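Local coordinates for galactose mutarotase related enzyme (PDB 3Q1N), which probably binds carbohydrates and, as a member of the aldose 1-epimerase family, may interconvert the alpha and beta anomers of an aldose sugar, at residues A[126-129]-A[135-138]; A[256-261]-A[275-280]; A[194-197]-A[201-204]. All blocks are in the same frame, centred on the assembly; numbering follows the deposited sequence. Where two conformers were deposited one is given.

Contact 1. Residues A[126-129]-A[135-138]; sequences YTVT and SMPF. With EDO (1,2-ethanediol), chain T.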
ATOM      1  N   TYR A 126       5.146  -9.783  -5.334  1.00 14.23           N
ATOM      2  CA  TYR A 126       5.091  -8.886  -6.498  1.00 14.04           C
ATOM      3  C   TYR A 126       6.337  -9.066  -7.341  1.00 14.13           C
ATOM      4  O   TYR A 126       7.424  -9.221  -6.762  1.00 15.03           O
ATOM      5  CB  TYR A 126       5.056  -7.445  -6.066  1.00 14.27           C
ATOM      6  CG  TYR A 126       3.922  -7.093  -5.162  1.00 14.96           C
ATOM      7  CD1 TYR A 126       4.063  -7.243  -3.769  1.00 16.66           C
ATOM      8  CD2 TYR A 126       2.704  -6.667  -5.675  1.00 15.79           C
ATOM      9  CE1 TYR A 126       3.029  -6.944  -2.912  1.00 17.80           C
ATOM     10  CE2 TYR A 126       1.643  -6.339  -4.801  1.00 15.59           C
ATOM     11  CZ  TYR A 126       1.817  -6.503  -3.445  1.00 17.34           C
ATOM     12  OH  TYR A 126       0.781  -6.187  -2.594  1.00 18.43           O
ATOM     13  N   THR A 127       6.193  -9.020  -8.670  1.00 12.79           N
ATOM     14  CA  THR A 127       7.349  -8.950  -9.562  1.00 13.13           C
ATOM     15  C   THR A 127       7.062  -7.874 -10.588  1.00 13.30           C
ATOM     16  O   THR A 127       6.039  -7.951 -11.296  1.00 13.97           O
ATOM     17  CB  THR A 127       7.607 -10.272 -10.331  1.00 13.71           C
ATOM     18  OG1 THR A 127       7.777 -11.372  -9.396  1.00 13.56           O
ATOM     19  CG2 THR A 127       8.844 -10.149 -11.194  1.00 15.89           C
ATOM     20  N   VAL A 128       7.950  -6.911 -10.652  1.00 13.11           N
ATOM     21  CA  VAL A 128       7.900  -5.812 -11.597  1.00 13.36           C
ATOM     22  C   VAL A 128       9.020  -6.083 -12.575  1.00 14.07           C
ATOM     23  O   VAL A 128      10.183  -6.140 -12.191  1.00 12.99           O
ATOM     24  CB  VAL A 128       8.177  -4.473 -10.908  1.00 13.15           C
ATOM     25  CG1 VAL A 128       8.280  -3.372 -11.950  1.00 12.34           C
ATOM     26  CG2 VAL A 128       7.042  -4.138  -9.920  1.00 13.55           C
ATOM     27  N   THR A 129       8.669  -6.229 -13.840  1.00 13.46           N
ATOM     28  CA  THR A 129       9.668  -6.474 -14.885  1.00 13.46           C
ATOM     29  C   THR A 129       9.617  -5.324 -15.884  1.00 13.19           C
ATOM     30  O   THR A 129       8.545  -4.956 -16.363  1.00 13.81           O
ATOM     31  CB  THR A 129       9.430  -7.797 -15.628  1.00 13.73           C
ATOM     32  OG1 THR A 129       9.383  -8.876 -14.671  1.00 14.67           O
ATOM     33  CG2 THR A 129      10.620  -8.082 -16.578  1.00 13.88           C
ATOM     34  N   SER A 135      15.588   2.405 -19.690  1.00 13.65           N
ATOM     35  CA  SER A 135      15.637   2.252 -18.226  1.00 13.66           C
ATOM     36  C   SER A 135      14.321   2.713 -17.634  1.00 13.10           C
ATOM     37  O   SER A 135      13.888   3.799 -17.935  1.00 13.33           O
ATOM     38  CB  SER A 135      16.772   3.083 -17.676  1.00 13.98           C
ATOM     39  OG  SER A 135      18.031   2.661 -18.255  1.00 15.80           O
HETATM   40  N   MSE A 136      13.703   1.883 -16.786  1.00 12.13           N
HETATM   41  CA  MSE A 136      12.335   2.128 -16.266  1.00 12.69           C
HETATM   42  C   MSE A 136      12.350   2.442 -14.775  1.00 12.81           C
HETATM   43  O   MSE A 136      12.672   1.594 -13.947  1.00 12.12           O
HETATM   44  CB  MSE A 136      11.462   0.925 -16.536  1.00 12.85           C
HETATM   45  CG  MSE A 136       9.994   1.114 -16.099  1.00 12.54           C
HETATM   46 SE   MSE A 136       8.833  -0.386 -16.382  0.75 10.61          SE
HETATM   47  CE  MSE A 136       9.155  -1.267 -14.718  1.00 13.90           C
ATOM     48  N   PRO A 137      11.946   3.663 -14.420  1.00 12.64           N
ATOM     49  CA  PRO A 137      11.853   4.047 -13.011  1.00 12.86           C
ATOM     50  C   PRO A 137      10.413   3.816 -12.543  1.00 13.12           C
ATOM     51  O   PRO A 137       9.480   4.082 -13.271  1.00 12.29           O
ATOM     52  CB  PRO A 137      12.236   5.507 -13.028  1.00 13.12           C
ATOM     53  CG  PRO A 137      11.691   5.992 -14.425  1.00 13.32           C
ATOM     54  CD  PRO A 137      11.668   4.793 -15.339  1.00 12.91           C
ATOM     55  N   PHE A 138      10.258   3.319 -11.312  1.00 12.63           N
ATOM     56  CA  PHE A 138       8.898   3.082 -10.798  1.00 12.74           C
ATOM     57  C   PHE A 138       8.871   3.092  -9.287  1.00 12.63           C
ATOM     58  O   PHE A 138       9.908   2.989  -8.617  1.00 13.11           O
ATOM     59  CB  PHE A 138       8.366   1.709 -11.278  1.00 12.28           C
ATOM     60  CG  PHE A 138       8.995   0.553 -10.562  1.00 11.84           C
ATOM     61  CD1 PHE A 138      10.239   0.054 -10.956  1.00 11.79           C
ATOM     62  CD2 PHE A 138       8.415   0.032  -9.447  1.00 11.98           C
ATOM     63  CE1 PHE A 138      10.877  -0.898 -10.225  1.00 14.04           C
ATOM     64  CE2 PHE A 138       9.028  -0.963  -8.692  1.00 14.14           C
ATOM     65  CZ  PHE A 138      10.292  -1.457  -9.106  1.00 14.25           C
TER
HETATM   66  C1  EDO T 312       3.596 -13.036  -9.239  1.00 27.91           C
HETATM   67  O1  EDO T 312       4.059 -14.275  -9.685  1.00 29.65           O
HETATM   68  C2  EDO T 312       4.776 -12.174  -8.796  1.00 24.85           C
HETATM   69  O2  EDO T 312       5.645 -12.743  -7.863  1.00 31.01           O
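Val128 sits over one face of the Phe138 ring in the interior of a beta-sandwich: residues 126-129 belong to strand 121-130 of one antiparallel sheet, residues 136-138 to a strand of the other. Only a short turn separates the two strands in sequence, yet they do not pair; the axes of residues 126-129 and 136-138 approach to 9.8 Å, at 146°, and side chains fill the gap. The main aromatic contact is a CH-pi interaction. CG1 of Val128 stands 3.9 Å from the centroid of the Phe138 ring, almost on the ring normal, while CG2 of Val128 reaches CE2 of Phe138 at 3.9 Å. An alanine in place of Phe138 would probably open a gap under both Val128 methyls. A methyl-to-methyl contact comes from Met136, a selenomethionine extended through its first two torsions and bent at the last (chi3 88°), which brings CE to 3.6 Å from CG1 of Val128. That methyl is thus held between a selenomethionine tip and a ring face, and Leu111 touches the same valine. Polar chemistry lies on the more exposed side of strand 121-130, where OG1 of Thr127 hydrogen-bonds O2 of a 1,2-ethanediol at 3.0 Å.

Contact 2. Residues A[256-261]-A[275-280]; sequences PFDGLP and GNTTLS. With EDO (1,2-ethanediol), chain N.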
ATOM      1  N   PRO A 256       2.098  -0.771   2.845  1.00 13.75           N
ATOM      2  CA  PRO A 256       3.499  -0.953   2.495  1.00 13.73           C
ATOM      3  C   PRO A 256       3.861  -0.149   1.235  1.00 13.50           C
ATOM      4  O   PRO A 256       3.182  -0.299   0.216  1.00 14.12           O
ATOM      5  CB  PRO A 256       3.609  -2.469   2.267  1.00 14.80           C
ATOM      6  CG  PRO A 256       2.480  -3.086   3.060  1.00 14.23           C
ATOM      7  CD  PRO A 256       1.371  -2.066   2.896  1.00 14.34           C
ATOM      8  N   PHE A 257       4.933   0.642   1.320  1.00 12.82           N
ATOM      9  CA  PHE A 257       5.390   1.529   0.222  1.00 13.09           C
ATOM     10  C   PHE A 257       6.819   1.178  -0.204  1.00 13.51           C
ATOM     11  O   PHE A 257       7.772   1.254   0.616  1.00 13.68           O
ATOM     12  CB  PHE A 257       5.433   3.015   0.643  1.00 12.32           C
ATOM     13  CG  PHE A 257       4.100   3.788   0.599  1.00 12.81           C
ATOM     14  CD1 PHE A 257       2.866   3.190   0.430  1.00 13.52           C
ATOM     15  CD2 PHE A 257       4.137   5.150   0.786  1.00 15.34           C
ATOM     16  CE1 PHE A 257       1.694   3.956   0.426  1.00 16.24           C
ATOM     17  CE2 PHE A 257       2.981   5.895   0.776  1.00 16.57           C
ATOM     18  CZ  PHE A 257       1.775   5.323   0.603  1.00 16.52           C
ATOM     19  N   ASP A 258       6.980   0.831  -1.482  1.00 13.48           N
ATOM     20  CA  ASP A 258       8.306   0.845  -2.145  1.00 13.01           C
ATOM     21  C   ASP A 258       8.376   2.066  -3.075  1.00 13.02           C
ATOM     22  O   ASP A 258       8.421   1.939  -4.277  1.00 13.85           O
ATOM     23  CB  ASP A 258       8.541  -0.465  -2.904  1.00 12.64           C
ATOM     24  CG  ASP A 258       9.955  -0.581  -3.459  1.00 15.82           C
ATOM     25  OD1 ASP A 258      10.881   0.092  -2.935  1.00 16.74           O
ATOM     26  OD2 ASP A 258      10.132  -1.378  -4.426  1.00 17.35           O
ATOM     27  N   GLY A 259       8.369   3.248  -2.452  1.00 13.14           N
ATOM     28  CA  GLY A 259       8.313   4.521  -3.135  1.00 13.42           C
ATOM     29  C   GLY A 259       7.624   5.509  -2.217  1.00 13.30           C
ATOM     30  O   GLY A 259       7.306   5.201  -1.069  1.00 13.92           O
ATOM     31  N   LEU A 260       7.519   6.743  -2.696  1.00 13.55           N
ATOM     32  CA  LEU A 260       6.989   7.854  -1.896  1.00 13.94           C
ATOM     33  C   LEU A 260       6.236   8.820  -2.774  1.00 14.48           C
ATOM     34  O   LEU A 260       6.574   9.003  -3.957  1.00 14.01           O
ATOM     35  CB  LEU A 260       8.141   8.614  -1.258  1.00 14.23           C
ATOM     36  CG  LEU A 260       8.989   7.927  -0.166  1.00 15.16           C
ATOM     37  CD1 LEU A 260      10.216   8.714   0.157  1.00 17.26           C
ATOM     38  CD2 LEU A 260       8.100   7.686   1.040  1.00 14.56           C
ATOM     39  N   PRO A 261       5.207   9.485  -2.208  1.00 14.13           N
ATOM     40  CA  PRO A 261       4.599  10.590  -2.952  1.00 14.55           C
ATOM     41  C   PRO A 261       5.633  11.644  -3.306  1.00 14.27           C
ATOM     42  O   PRO A 261       6.668  11.756  -2.659  1.00 14.71           O
ATOM     43  CB  PRO A 261       3.610  11.189  -1.934  1.00 14.35           C
ATOM     44  CG  PRO A 261       3.404  10.065  -0.895  1.00 14.12           C
ATOM     45  CD  PRO A 261       4.676   9.348  -0.839  1.00 14.93           C
ATOM     46  N   GLY A 275      12.723   7.457  -3.552  1.00 13.99           N
ATOM     47  CA  GLY A 275      11.955   6.230  -3.376  1.00 14.07           C
ATOM     48  C   GLY A 275      11.754   5.408  -4.642  1.00 13.49           C
ATOM     49  O   GLY A 275      11.293   4.257  -4.568  1.00 13.39           O
ATOM     50  N   ASN A 276      11.976   6.007  -5.804  1.00 13.11           N
ATOM     51  CA  ASN A 276      11.939   5.274  -7.029  1.00 12.97           C
ATOM     52  C   ASN A 276      13.125   4.299  -7.170  1.00 13.17           C
ATOM     53  O   ASN A 276      14.221   4.487  -6.605  1.00 14.07           O
ATOM     54  CB  ASN A 276      11.867   6.182  -8.303  1.00 13.42           C
ATOM     55  CG  ASN A 276      10.465   6.616  -8.668  1.00 13.81           C
ATOM     56  OD1 ASN A 276       9.507   6.391  -7.929  1.00 13.58           O
ATOM     57  ND2 ASN A 276      10.331   7.250  -9.865  1.00 11.84           N
ATOM     58  N   THR A 277      12.838   3.232  -7.911  1.00 12.97           N
ATOM     59  CA  THR A 277      13.780   2.229  -8.357  1.00 13.28           C
ATOM     60  C   THR A 277      13.878   2.296  -9.885  1.00 12.86           C
ATOM     61  O   THR A 277      12.855   2.290 -10.550  1.00 13.18           O
ATOM     62  CB  THR A 277      13.299   0.834  -7.983  1.00 13.91           C
ATOM     63  OG1 THR A 277      13.098   0.743  -6.569  1.00 15.17           O
ATOM     64  CG2 THR A 277      14.354  -0.267  -8.407  1.00 14.92           C
ATOM     65  N   THR A 278      15.104   2.355 -10.413  1.00 13.14           N
ATOM     66  CA  THR A 278      15.336   2.309 -11.860  1.00 13.70           C
ATOM     67  C   THR A 278      15.826   0.929 -12.291  1.00 13.82           C
ATOM     68  O   THR A 278      16.877   0.472 -11.873  1.00 14.44           O
ATOM     69  CB  THR A 278      16.303   3.398 -12.370  1.00 14.36           C
ATOM     70  OG1 THR A 278      15.781   4.700 -12.018  1.00 14.36           O
ATOM     71  CG2 THR A 278      16.470   3.311 -13.933  1.00 14.09           C
ATOM     72  N   LEU A 279      15.041   0.270 -13.100  1.00 13.25           N
ATOM     73  CA  LEU A 279      15.431  -1.029 -13.649  1.00 13.22           C
ATOM     74  C   LEU A 279      16.090  -0.909 -14.998  1.00 13.33           C
ATOM     75  O   LEU A 279      15.605  -0.230 -15.901  1.00 12.98           O
ATOM     76  CB  LEU A 279      14.192  -1.918 -13.755  1.00 13.12           C
ATOM     77  CG  LEU A 279      13.628  -2.492 -12.444  1.00 13.96           C
ATOM     78  CD1 LEU A 279      12.241  -3.164 -12.715  1.00 13.90           C
ATOM     79  CD2 LEU A 279      14.598  -3.434 -11.765  1.00 15.51           C
ATOM     80  N   SER A 280      17.233  -1.572 -15.150  1.00 13.81           N
ATOM     81  CA  SER A 280      17.831  -1.805 -16.446  1.00 14.42           C
ATOM     82  C   SER A 280      16.903  -2.579 -17.397  1.00 14.62           C
ATOM     83  O   SER A 280      15.919  -3.224 -16.957  1.00 14.18           O
ATOM     84  CB  SER A 280      19.170  -2.549 -16.267  1.00 13.86           C
ATOM     85  OG  SER A 280      20.094  -1.768 -15.515  1.00 16.34           O
TER
HETATM   86  C1  EDO N 306      14.179  -0.464  -1.814  1.00 46.62           C
HETATM   87  O1  EDO N 306      13.685   0.597  -2.659  1.00 47.55           O
HETATM   88  C2  EDO N 306      14.779  -1.557  -2.676  1.00 45.79           C
HETATM   89  O2  EDO N 306      13.741  -2.420  -3.125  1.00 44.71           O
HETATM   90  O   HOH W   1      10.682   1.572  -6.089  1.00 20.94           O
HETATM   91  O   HOH W   2      12.573  -1.509  -5.262  1.00 21.45           O
HETATM   92  O   HOH W   3      11.686   2.802  -2.423  1.00 30.35           O
HETATM   93  O   HOH W   4       8.971   7.146  -5.209  1.00 13.63           O
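Gly259 and Gly275 bring two backbones together with no side chain between them, their CA atoms 4.0 Å apart. Here the packing is tight: CA of Gly259 points a hydrogen at O of Gly275 in a CA-H...O contact of 3.3 Å, bent to 142° at the hydrogen. A CB on Gly275 would run into Leu260 N and Gly259 CA, and at this residue's backbone angles (phi 93°) it would also collide with the preceding carbonyl oxygen. On the loose side, the segments communicate through water and a 1,2-ethanediol. The Asp258 carboxylate, set opposite the main-chain nitrogen by a chi1 of -173°, ends 4.2 Å from Thr277, OD2 to OG1. Water 2 fills the step, donating to Asp258 OD2 (2.6 Å) and bonding Thr277 OG1 (2.7 Å). Water 3 donates to both Asp258 OD1 and Gly275 O, and O1 of the diol donates a hydrogen bond to OD1. A further water accepts from Leu260 N and lies at OD1 of Asn276. Strand 136-147 runs alongside both segments, its backbone pairing with Thr277 through Phe138 and with Asp258 through Leu140, so the contact lies where strands 251-258 and 277-279 meet consecutive lengths of one antiparallel neighbour.

Contact 3. Residues A[194-197]-A[201-204]; sequences NRLP and DLLD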
ATOM      1  N   ASN A 194       8.791   1.798  20.336  1.00 22.62           N
ATOM      2  CA  ASN A 194       8.321   1.114  19.142  1.00 21.81           C
ATOM      3  C   ASN A 194       6.798   1.059  18.996  1.00 21.43           C
ATOM      4  O   ASN A 194       6.303   0.339  18.162  1.00 19.93           O
ATOM      5  CB  ASN A 194       8.885  -0.291  19.054  1.00 22.28           C
ATOM      6  CG  ASN A 194       8.296  -1.218  20.052  1.00 22.89           C
ATOM      7  OD1 ASN A 194       7.885  -0.815  21.124  1.00 26.03           O
ATOM      8  ND2 ASN A 194       8.232  -2.507  19.703  1.00 25.31           N
ATOM      9  N   ARG A 195       6.096   1.882  19.751  1.00 21.33           N
ATOM     10  CA  ARG A 195       4.643   1.874  19.777  0.50 21.76           C
ATOM     11  C   ARG A 195       4.132   3.257  19.359  1.00 21.26           C
ATOM     12  O   ARG A 195       4.590   4.302  19.905  1.00 22.01           O
ATOM     13  CB  ARG A 195       4.192   1.515  21.193  0.50 22.61           C
ATOM     14  CG  ARG A 195       2.729   1.204  21.354  0.50 24.73           C
ATOM     15  CD  ARG A 195       2.455   0.800  22.808  0.50 28.03           C
ATOM     16  NE  ARG A 195       3.036  -0.499  23.101  0.50 29.85           N
ATOM     17  CZ  ARG A 195       2.394  -1.649  22.942  0.50 31.82           C
ATOM     18  NH1 ARG A 195       1.134  -1.663  22.505  0.50 32.51           N
ATOM     19  NH2 ARG A 195       3.010  -2.783  23.229  0.50 32.73           N
ATOM     20  N   LEU A 196       3.225   3.282  18.385  1.00 19.90           N
ATOM     21  CA  LEU A 196       2.612   4.534  17.910  1.00 19.51           C
ATOM     22  C   LEU A 196       1.100   4.472  18.120  1.00 18.41           C
ATOM     23  O   LEU A 196       0.420   3.698  17.457  1.00 17.67           O
ATOM     24  CB  LEU A 196       2.912   4.772  16.446  1.00 18.70           C
ATOM     25  CG  LEU A 196       2.353   6.047  15.820  1.00 19.62           C
ATOM     26  CD1 LEU A 196       2.886   7.313  16.534  1.00 22.26           C
ATOM     27  CD2 LEU A 196       2.636   6.063  14.306  1.00 19.48           C
ATOM     28  N   PRO A 197       0.563   5.264  19.060  1.00 19.10           N
ATOM     29  CA  PRO A 197      -0.888   5.301  19.205  1.00 18.83           C
ATOM     30  C   PRO A 197      -1.512   5.888  17.950  1.00 19.21           C
ATOM     31  O   PRO A 197      -1.000   6.883  17.408  1.00 19.53           O
ATOM     32  CB  PRO A 197      -1.097   6.216  20.418  1.00 20.39           C
ATOM     33  CG  PRO A 197       0.237   6.160  21.187  1.00 21.55           C
ATOM     34  CD  PRO A 197       1.244   6.082  20.076  1.00 19.79           C
ATOM     35  N   ASP A 201      -6.250  12.663  16.295  1.00 26.15           N
ATOM     36  CA  ASP A 201      -5.265  13.719  16.531  1.00 27.06           C
ATOM     37  C   ASP A 201      -3.995  13.525  15.686  1.00 26.64           C
ATOM     38  O   ASP A 201      -3.498  14.484  15.102  1.00 25.77           O
ATOM     39  CB  ASP A 201      -4.897  13.822  18.014  1.00 27.99           C
ATOM     40  CG  ASP A 201      -5.914  14.638  18.834  1.00 30.27           C
ATOM     41  OD1 ASP A 201      -6.886  15.187  18.273  1.00 35.04           O
ATOM     42  OD2 ASP A 201      -5.729  14.718  20.058  1.00 34.52           O
ATOM     43  N   LEU A 202      -3.488  12.296  15.612  1.00 25.33           N
ATOM     44  CA  LEU A 202      -2.355  11.977  14.747  1.00 25.15           C
ATOM     45  C   LEU A 202      -2.766  12.044  13.262  1.00 24.60           C
ATOM     46  O   LEU A 202      -2.087  12.677  12.433  1.00 24.05           O
ATOM     47  CB  LEU A 202      -1.822  10.570  15.049  1.00 24.75           C
ATOM     48  CG  LEU A 202      -0.679  10.041  14.143  1.00 25.10           C
ATOM     49  CD1 LEU A 202       0.610  10.860  14.310  1.00 25.06           C
ATOM     50  CD2 LEU A 202      -0.444   8.526  14.349  1.00 25.03           C
ATOM     51  N   LEU A 203      -3.849  11.365  12.912  1.00 23.83           N
ATOM     52  CA  LEU A 203      -4.098  11.091  11.473  1.00 23.57           C
ATOM     53  C   LEU A 203      -4.830  12.201  10.709  1.00 24.21           C
ATOM     54  O   LEU A 203      -4.821  12.206   9.478  1.00 24.18           O
ATOM     55  CB  LEU A 203      -4.815   9.738  11.302  1.00 22.69           C
ATOM     56  CG  LEU A 203      -3.968   8.548  11.767  1.00 21.82           C
ATOM     57  CD1 LEU A 203      -4.836   7.308  11.881  1.00 20.73           C
ATOM     58  CD2 LEU A 203      -2.734   8.315  10.838  1.00 19.18           C
ATOM     59  N   ASP A 204      -5.453  13.125  11.418  1.00 25.71           N
ATOM     60  CA  ASP A 204      -6.255  14.170  10.773  1.00 26.84           C
ATOM     61  C   ASP A 204      -5.426  15.103   9.929  1.00 27.18           C
ATOM     62  O   ASP A 204      -5.968  15.750   9.025  1.00 28.47           O
ATOM     63  CB  ASP A 204      -7.083  14.951  11.810  1.00 27.69           C
ATOM     64  CG  ASP A 204      -8.385  14.236  12.183  1.00 29.13           C
ATOM     65  OD1 ASP A 204      -8.723  13.234  11.541  1.00 32.19           O
ATOM     66  OD2 ASP A 204      -9.074  14.641  13.139  1.00 32.01           O
TER
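The backbone N of Leu202 is hydrogen-bonded to OG1 of Thr199, the residue just ahead of helix 200-203, and this bond ties the first turn of that short helix to the chain arriving from strand 195-197. From the turn so fixed, the Leu202 side chain reaches back to the strand and makes the contact almost alone, through one methyl. CD2 of Leu202 lies 3.9 Å from CD2 of Leu196, with CG and CD1 of Leu196 little farther off, which means it rests against the fork of the isopropyl group as a whole and does not meet a single methyl head-on. The two side chains cross at about a right angle. Both leucines carry CG anti to the backbone N and beside the carbonyl carbon (chi1 -179° for Leu196 and 176° for Leu202), a setting that sends each branched end out from its backbone into the space between strand and helix. The same CD2 also approaches O of Pro197 at 3.5 Å, a van der Waals contact with the carbonyl; the proline ring itself stays farther off. Ile188 touches both leucines and Val208 packs on Leu202, so the pair belongs to a larger apolar cluster. Since Leu196 pairs by its backbone with Leu161, strand 195-197 is fixed on one flank to strand 160-164, and within the chain it ends the sheet. What results is a strand-turn-helix connection in which one short helical turn packs beside an edge strand, leucine on leucine, at the margin of the large antiparallel sheet of the galactose mutarotase-like beta-sandwich fold.

In the fold
Contacts 1 and 2 are neighbours, their centres 9 Å apart. Strand 136-147 of contact 1 pairs with both strands of contact 2, 251-258 and 277-279; to the latter, probable backbone hydrogen bonds run from Leu279 N to Met136 O (2.8 Å) and from Phe138 N to Thr277 O (2.9 Å). Contact 1 joins two sheets and is buried and apolar; contact 2, only partly buried and nearer the centre of the chain, relies on glycine backbones and water. Contact 3 stands apart, its centre about 32 Å from that of contact 1 and across the chain's centre. It is buried and aliphatic and reaches the same nine-stranded sheet, but at an outermost strand, with a helical turn as partner.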